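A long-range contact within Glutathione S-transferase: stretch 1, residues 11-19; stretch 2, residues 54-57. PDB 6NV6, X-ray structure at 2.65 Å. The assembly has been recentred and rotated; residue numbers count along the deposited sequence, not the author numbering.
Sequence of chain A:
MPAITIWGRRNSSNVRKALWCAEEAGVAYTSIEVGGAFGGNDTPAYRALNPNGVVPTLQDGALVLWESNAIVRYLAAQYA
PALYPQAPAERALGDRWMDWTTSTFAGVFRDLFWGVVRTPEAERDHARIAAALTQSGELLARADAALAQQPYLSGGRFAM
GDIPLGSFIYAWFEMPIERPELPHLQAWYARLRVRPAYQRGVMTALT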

# COMPACT_ATOMS: atom_id res chain seq x y z
N ASN A 11 5.77 5.75 8.73
CA ASN A 11 6.51 4.55 8.35
C ASN A 11 5.66 3.29 8.40
O ASN A 11 6.20 2.18 8.32
N SER A 12 4.34 3.43 8.53
CA SER A 12 3.41 2.33 8.41
C SER A 12 2.82 2.27 7.00
O SER A 12 2.50 3.30 6.40
N SER A 13 2.70 1.05 6.47
CA SER A 13 2.19 0.87 5.12
C SER A 13 0.72 1.23 5.02
O SER A 13 0.25 1.73 3.98
N ASN A 14 -0.03 0.99 6.09
CA ASN A 14 -1.43 1.36 6.11
C ASN A 14 -1.60 2.88 6.10
O ASN A 14 -2.46 3.41 5.39
N VAL A 15 -0.76 3.59 6.87
CA VAL A 15 -0.81 5.04 6.86
C VAL A 15 -0.31 5.57 5.53
O VAL A 15 -0.84 6.56 4.99
N ARG A 16 0.69 4.91 4.94
CA ARG A 16 1.14 5.29 3.60
C ARG A 16 -0.01 5.23 2.60
O ARG A 16 -0.15 6.12 1.75
N LYS A 17 -0.82 4.17 2.69
CA LYS A 17 -2.00 4.05 1.83
C LYS A 17 -2.85 5.30 1.87
O LYS A 17 -3.33 5.78 0.83
N ALA A 18 -3.06 5.84 3.07
CA ALA A 18 -3.94 6.99 3.21
C ALA A 18 -3.25 8.27 2.76
O ALA A 18 -3.87 9.09 2.07
N LEU A 19 -1.98 8.46 3.14
CA LEU A 19 -1.25 9.66 2.73
C LEU A 19 -1.14 9.73 1.22
O LEU A 19 -1.37 10.78 0.61
N VAL A 54 0.52 -0.39 12.83
CA VAL A 54 -0.14 0.86 13.24
C VAL A 54 -1.26 1.17 12.26
O VAL A 54 -1.22 0.79 11.09
N VAL A 55 -2.29 1.85 12.77
CA VAL A 55 -3.55 2.04 12.08
C VAL A 55 -3.71 3.54 11.80
O VAL A 55 -3.38 4.35 12.67
N PRO A 56 -4.09 3.94 10.59
CA PRO A 56 -4.47 5.34 10.38
C PRO A 56 -5.86 5.63 10.92
O PRO A 56 -6.76 4.80 10.84
N THR A 57 -6.02 6.83 11.48
CA THR A 57 -7.34 7.37 11.77
C THR A 57 -7.58 8.54 10.82
O THR A 57 -6.80 9.50 10.81

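The contact is small, burying 242 Å² over both sides, and it sets the first turns of a helix against a short extended segment. Its polar part lies at the start of the helix, while apolar packing begins in the first turn and runs to Ala18. Asn11 comes before the helix and makes no contact with the second stretch.

Ser12 sits at the N-cap, and its CA-to-CB bond points toward the other stretch. With chi1 in the t well at 152°, its hydroxyl does two jobs. Ser12 OG accepts from Val15 N at 3.3 Å in a nearly straight bond, and more weakly from Asn14 N at 3.2 Å, so it occupies backbone amides of the first turn that have no preceding helical carbonyl to bond. Ser12 OG also donates to Val54 O at 3.3 Å, a weak bond but the only hydrogen bond between the stretches. One short side chain thus caps the helix and reaches a backbone carbonyl distant in sequence. Beside this, Ser12 CB lies 4.2 Å from Val54 CB.

Ser13 points away in the m rotamer and takes no part. Asn14 turns back toward the contact, also m, with chi2 at -23°. Asn14 CB rests 3.6 Å from Pro56 CD, so the aliphatic base of a polar residue does the packing. Asn14 OD1 is engaged within the helix, where Lys17 NZ donates to Asn14 OD1 at 2.9 Å; Asn14 ND2 approaches Val54 O only to 3.8 Å.

Val15 is buried and leaves its backbone sideways, yet the t rotamer (chi1 177°) brings CG2 into the seam. Val15 CG2 is 3.8 Å from Pro56 CD and 4.3 Å from Val54 CG1, bridging two residues of the segment. The Val54 side chain, itself t, is exposed and poorly ordered, so the proline contact is the better defined of the two.

Arg16 is out of reach. Lys17 starts toward the other stretch in the m rotamer, but its side chain makes no contact. Ala18 points inward and closes the apolar patch, with Ala18 CB 4.5 Å from Pro56 CB. Leu19 is again out of reach.

Across the gap, Pro56 is the hub: buried, C-gamma endo, covered over 66 Å² and touched by Asn14, Val15 and Ala18. Val55, p at 80°, points away and contributes chiefly backbone. The rule to read here is economical: a capping serine also reaches the neighbouring segment through one weak hydrogen bond, and Asn14, Val15 and Ala18 gather around Pro56.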

# COMPACT_ATOMS: atom_id res chain seq x y z
CB ASN A 11 7.74 4.40 9.25
CG ASN A 11 7.39 3.96 10.67
OD1 ASN A 11 6.28 4.24 11.16
ND2 ASN A 11 8.31 3.28 11.33
CB SER A 12 2.28 2.47 9.44
OG SER A 12 1.08 1.86 8.99
CB SER A 13 2.42 -0.59 4.67
OG SER A 13 3.78 -0.83 4.32
CB ASN A 14 -2.10 0.75 7.34
CG ASN A 14 -2.38 -0.73 7.17
OD1 ASN A 14 -2.48 -1.22 6.05
ND2 ASN A 14 -2.52 -1.44 8.28
CB VAL A 15 0.00 5.58 8.06
CG1 VAL A 15 0.04 7.11 8.07
CG2 VAL A 15 -0.54 5.03 9.39
CB ARG A 16 2.27 4.38 3.14
CG ARG A 16 3.62 4.67 3.77
CD ARG A 16 4.64 3.62 3.32
NE ARG A 16 5.96 3.89 3.86
CZ ARG A 16 6.62 3.07 4.68
NH1 ARG A 16 6.09 1.91 5.03
NH2 ARG A 16 7.82 3.42 5.13
CB LYS A 17 -2.86 2.87 2.28
CG LYS A 17 -2.31 1.50 2.04
CD LYS A 17 -3.41 0.52 2.35
CE LYS A 17 -2.89 -0.79 2.87
NZ LYS A 17 -4.00 -1.46 3.58
CB ALA A 18 -4.41 7.09 4.66
CB LEU A 19 0.14 9.68 3.36
CG LEU A 19 0.05 9.64 4.88
CD1 LEU A 19 1.38 9.39 5.54
CD2 LEU A 19 -0.62 10.91 5.39
CB VAL A 54 0.89 2.01 13.38
CG1 VAL A 54 0.23 3.40 13.27
CG2 VAL A 54 1.63 1.89 14.70
CB VAL A 55 -4.74 1.50 12.89
CG1 VAL A 55 -5.21 2.47 14.00
CG2 VAL A 55 -5.89 1.07 11.98
CB PRO A 56 -4.43 5.49 8.85
CG PRO A 56 -4.57 4.11 8.32
CD PRO A 56 -3.91 3.21 9.33
CB THR A 57 -7.47 7.84 13.22
OG1 THR A 57 -7.05 6.80 14.12
CG2 THR A 57 -8.91 8.22 13.52